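Aldehyde reductase YahK (Escherichia coli, PDB 1UUF) catalyses the NADPH-dependent reduction of a wide range of aldehydes to their alcohols and binds two zinc ions per subunit. Local coordinates at residues Ala192-Gly204 / Met217-Lys230. Numbering follows the deposited sequence.
Sequences AGPGKKVGVVGIG and MGAHVVAFTTSEAK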
loop_
_atom_site.group_PDB
_atom_site.type_symbol
_atom_site.label_atom_id
_atom_site.label_comp_id
_atom_site.label_asym_id
_atom_site.label_seq_id
_atom_site.Cartn_x
_atom_site.Cartn_y
_atom_site.Cartn_z
ATOM N N ALA A 192 -13.184 7.749 -4.000
ATOM C CA ALA A 192 -13.478 9.007 -3.323
ATOM C C ALA A 192 -14.912 9.378 -3.674
ATOM O O ALA A 192 -15.334 9.207 -4.814
ATOM C CB ALA A 192 -12.529 10.097 -3.804
ATOM N N GLY A 193 -15.665 9.880 -2.700
ATOM C CA GLY A 193 -17.043 10.255 -2.971
ATOM C C GLY A 193 -17.786 10.623 -1.708
ATOM O O GLY A 193 -17.169 10.748 -0.655
ATOM N N PRO A 194 -19.113 10.810 -1.775
ATOM C CA PRO A 194 -19.878 11.167 -0.576
ATOM C C PRO A 194 -19.614 10.192 0.570
ATOM O O PRO A 194 -19.544 8.983 0.358
ATOM C CB PRO A 194 -21.325 11.103 -1.059
ATOM C CG PRO A 194 -21.216 11.499 -2.496
ATOM C CD PRO A 194 -19.993 10.727 -2.956
ATOM N N GLY A 195 -19.455 10.723 1.779
ATOM C CA GLY A 195 -19.215 9.872 2.930
ATOM C C GLY A 195 -17.762 9.504 3.159
ATOM O O GLY A 195 -17.439 8.826 4.134
ATOM N N LYS A 196 -16.885 9.942 2.260
ATOM C CA LYS A 196 -15.461 9.655 2.378
ATOM C C LYS A 196 -14.699 10.920 2.730
ATOM O O LYS A 196 -14.995 11.993 2.208
ATOM C CB LYS A 196 -14.905 9.119 1.055
ATOM C CG LYS A 196 -15.595 7.872 0.529
ATOM C CD LYS A 196 -15.485 6.718 1.510
ATOM C CE LYS A 196 -15.996 5.427 0.890
ATOM N NZ LYS A 196 -15.132 4.996 -0.240
ATOM N N LYS A 197 -13.717 10.790 3.618
ATOM C CA LYS A 197 -12.891 11.925 4.000
ATOM C C LYS A 197 -11.599 11.742 3.214
ATOM O O LYS A 197 -10.861 10.780 3.429
ATOM C CB LYS A 197 -12.613 11.916 5.503
ATOM C CG LYS A 197 -11.854 13.151 5.965
ATOM C CD LYS A 197 -11.686 13.198 7.472
ATOM C CE LYS A 197 -10.938 14.462 7.877
ATOM N NZ LYS A 197 -10.706 14.547 9.348
ATOM N N VAL A 198 -11.341 12.661 2.292
ATOM C CA VAL A 198 -10.172 12.574 1.432
ATOM C C VAL A 198 -9.203 13.726 1.615
ATOM O O VAL A 198 -9.604 14.889 1.683
ATOM C CB VAL A 198 -10.601 12.536 -0.046
ATOM C CG1 VAL A 198 -9.376 12.467 -0.951
ATOM C CG2 VAL A 198 -11.521 11.350 -0.281
ATOM N N GLY A 199 -7.922 13.392 1.696
ATOM C CA GLY A 199 -6.919 14.422 1.849
ATOM C C GLY A 199 -6.148 14.605 0.562
ATOM O O GLY A 199 -5.957 13.659 -0.206
ATOM N N VAL A 200 -5.734 15.836 0.303
ATOM C CA VAL A 200 -4.945 16.135 -0.881
ATOM C C VAL A 200 -3.744 16.909 -0.368
ATOM O O VAL A 200 -3.896 17.983 0.217
ATOM C CB VAL A 200 -5.720 16.991 -1.898
ATOM C CG1 VAL A 200 -4.798 17.379 -3.054
ATOM C CG2 VAL A 200 -6.914 16.203 -2.434
ATOM N N VAL A 201 -2.554 16.351 -0.571
ATOM C CA VAL A 201 -1.333 16.990 -0.108
ATOM C C VAL A 201 -0.670 17.730 -1.258
ATOM O O VAL A 201 -0.384 17.141 -2.298
ATOM C CB VAL A 201 -0.333 15.956 0.455
ATOM C CG1 VAL A 201 0.849 16.672 1.085
ATOM C CG2 VAL A 201 -1.023 15.065 1.475
ATOM N N GLY A 202 -0.434 19.025 -1.066
ATOM C CA GLY A 202 0.198 19.820 -2.102
ATOM C C GLY A 202 -0.804 20.700 -2.821
ATOM O O GLY A 202 -1.893 20.249 -3.173
ATOM N N ILE A 203 -0.439 21.961 -3.038
ATOM C CA ILE A 203 -1.325 22.902 -3.714
ATOM C C ILE A 203 -0.672 23.448 -4.984
ATOM O O ILE A 203 -0.630 24.662 -5.204
ATOM C CB ILE A 203 -1.688 24.091 -2.791
ATOM C CG1 ILE A 203 -1.973 23.596 -1.370
ATOM C CG2 ILE A 203 -2.919 24.813 -3.331
ATOM C CD1 ILE A 203 -3.193 22.704 -1.242
ATOM N N GLY A 204 -0.156 22.544 -5.811
ATOM C CA GLY A 204 0.475 22.942 -7.055
ATOM C C GLY A 204 -0.388 22.531 -8.235
ATOM O O GLY A 204 -1.604 22.443 -8.102
ATOM N N MET A 217 -16.402 15.178 -6.812
ATOM C CA MET A 217 -16.828 13.799 -6.601
ATOM C C MET A 217 -17.687 13.667 -5.352
ATOM O O MET A 217 -18.264 12.611 -5.091
ATOM C CB MET A 217 -15.614 12.883 -6.493
ATOM C CG MET A 217 -14.905 12.673 -7.813
ATOM S SD MET A 217 -13.475 11.602 -7.621
ATOM C CE MET A 217 -12.623 11.933 -9.118
ATOM N N GLY A 218 -17.757 14.739 -4.570
ATOM C CA GLY A 218 -18.581 14.722 -3.376
ATOM C C GLY A 218 -17.927 14.323 -2.069
ATOM O O GLY A 218 -18.619 14.150 -1.070
ATOM N N ALA A 219 -16.606 14.177 -2.054
ATOM C CA ALA A 219 -15.920 13.801 -0.825
ATOM C C ALA A 219 -15.720 15.017 0.073
ATOM O O ALA A 219 -15.855 16.157 -0.373
ATOM C CB ALA A 219 -14.563 13.177 -1.153
ATOM N N HIS A 220 -15.443 14.767 1.348
ATOM C CA HIS A 220 -15.152 15.846 2.278
ATOM C C HIS A 220 -13.651 15.976 2.065
ATOM O O HIS A 220 -12.894 15.052 2.363
ATOM C CB HIS A 220 -15.454 15.433 3.714
ATOM C CG HIS A 220 -15.134 16.493 4.719
ATOM N ND1 HIS A 220 -13.856 16.718 5.182
ATOM C CD2 HIS A 220 -15.922 17.411 5.329
ATOM C CE1 HIS A 220 -13.869 17.727 6.034
ATOM N NE2 HIS A 220 -15.111 18.166 6.140
ATOM N N VAL A 221 -13.225 17.118 1.538
ATOM C CA VAL A 221 -11.820 17.323 1.207
ATOM C C VAL A 221 -10.994 18.173 2.161
ATOM O O VAL A 221 -11.381 19.282 2.514
ATOM C CB VAL A 221 -11.707 17.946 -0.199
ATOM C CG1 VAL A 221 -10.243 18.091 -0.601
ATOM C CG2 VAL A 221 -12.460 17.089 -1.201
ATOM N N VAL A 222 -9.848 17.635 2.568
ATOM C CA VAL A 222 -8.928 18.351 3.440
ATOM C C VAL A 222 -7.638 18.548 2.654
ATOM O O VAL A 222 -7.019 17.577 2.213
ATOM C CB VAL A 222 -8.602 17.557 4.720
ATOM C CG1 VAL A 222 -7.637 18.360 5.589
ATOM C CG2 VAL A 222 -9.881 17.260 5.489
ATOM N N ALA A 223 -7.250 19.804 2.452
ATOM C CA ALA A 223 -6.026 20.102 1.726
ATOM C C ALA A 223 -4.904 20.340 2.718
ATOM O O ALA A 223 -5.117 20.951 3.762
ATOM C CB ALA A 223 -6.214 21.338 0.853
ATOM N N PHE A 224 -3.711 19.854 2.384
ATOM C CA PHE A 224 -2.545 20.021 3.240
ATOM C C PHE A 224 -1.488 20.872 2.546
ATOM O O PHE A 224 -1.130 20.619 1.394
ATOM C CB PHE A 224 -1.925 18.663 3.591
ATOM C CG PHE A 224 -2.810 17.782 4.418
ATOM C CD1 PHE A 224 -3.821 17.030 3.829
ATOM C CD2 PHE A 224 -2.633 17.705 5.794
ATOM C CE1 PHE A 224 -4.645 16.210 4.603
ATOM C CE2 PHE A 224 -3.451 16.887 6.578
ATOM C CZ PHE A 224 -4.457 16.140 5.979
ATOM N N THR A 225 -0.983 21.873 3.257
ATOM C CA THR A 225 0.051 22.748 2.718
ATOM C C THR A 225 1.154 22.859 3.763
ATOM O O THR A 225 0.937 22.535 4.924
ATOM C CB THR A 225 -0.493 24.157 2.440
ATOM O OG1 THR A 225 0.526 24.946 1.816
ATOM C CG2 THR A 225 -0.915 24.824 3.743
ATOM N N THR A 226 2.333 23.315 3.351
ATOM C CA THR A 226 3.449 23.466 4.279
ATOM C C THR A 226 3.664 24.927 4.665
ATOM O O THR A 226 4.597 25.249 5.403
ATOM C CB THR A 226 4.758 22.915 3.677
ATOM O OG1 THR A 226 4.988 23.517 2.398
ATOM C CG2 THR A 226 4.676 21.405 3.516
ATOM N N SER A 227 2.796 25.806 4.170
ATOM C CA SER A 227 2.895 27.232 4.470
ATOM C C SER A 227 1.521 27.879 4.604
ATOM O O SER A 227 0.575 27.502 3.911
ATOM C CB SER A 227 3.690 27.955 3.379
ATOM O OG SER A 227 3.040 27.871 2.122
ATOM N N GLU A 228 1.420 28.857 5.498
ATOM C CA GLU A 228 0.167 29.564 5.725
ATOM C C GLU A 228 -0.254 30.364 4.501
ATOM O O GLU A 228 -1.430 30.666 4.320
ATOM C CB GLU A 228 0.306 30.517 6.916
ATOM C CG GLU A 228 0.362 29.829 8.261
ATOM C CD GLU A 228 -0.885 29.018 8.540
ATOM O OE1 GLU A 228 -1.996 29.588 8.460
ATOM O OE2 GLU A 228 -0.758 27.813 8.840
ATOM N N ALA A 229 0.715 30.700 3.659
ATOM C CA ALA A 229 0.455 31.494 2.468
ATOM C C ALA A 229 -0.581 30.907 1.515
ATOM O O ALA A 229 -1.335 31.648 0.885
ATOM C CB ALA A 229 1.759 31.738 1.720
ATOM N N LYS A 230 -0.634 29.582 1.411
ATOM C CA LYS A 230 -1.571 28.952 0.488
ATOM C C LYS A 230 -2.863 28.448 1.122
ATOM O O LYS A 230 -3.661 27.781 0.465
ATOM C CB LYS A 230 -0.866 27.805 -0.240
ATOM C CG LYS A 230 0.440 28.239 -0.888
ATOM C CD LYS A 230 1.165 27.085 -1.552
ATOM C CE LYS A 230 0.492 26.680 -2.847
ATOM N NZ LYS A 230 1.174 25.507 -3.461
HETATM O O HOH W 1 -19.274 13.718 2.062
HETATM O O HOH W 2 1.735 23.293 -0.976
HETATM O O HOH W 3 2.765 22.666 -3.243
#
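Lys-230 NZ is gripped by the Ile-203 carbonyl and, more weakly, by two waters that share that residue's single backbone N-H. NZ comes in over the flat face of the carbonyl, 2.6 Å from Ile-203 O, short and poorly directed, better read as charge attraction than as a directional bond. A bend at chi3 (74°) turns the lysine chain back over the isoleucine, antiparallel alongside it, with Lys-230 CE a tight 3.4 Å from Ile-203 CB. A methionine in place of Lys-230 would probably leave the Ile-203 carbonyl and both waters without their charged partner. Ile-203 CD1 also reaches Ala-223 CB at 3.9 Å. These residues close the C-terminal end of parallel strands 197-201 and 220-225, which helix 205-216 connects in the first beta-alpha-beta unit of the Rossmann-type domain; Gly-202 and Gly-204 fit the GxGxxG turn, consistent with a dinucleotide-binding loop. Six nearly straight backbone bonds join the strands, from His-220 N to Lys-196 O (2.9 Å) through Gly-202 N to Phe-224 O (3.0 Å). The Phe-224 ring turns its edge to Gly-199, CE1 lying 4.0 Å from Gly-199 CA, where a beta carbon would clash, and Phe-274 stacks on the ring edge-to-face. Lys-197, extended alongside His-220, brings CE to 3.8 Å from Val-222 CG2, while its NZ hydrogen-bonds Ser-257 OG and His-254 ND1. On the face of Val-198 and Val-200, Val-198 CG2 packs on Ala-219 CB at 3.7 Å.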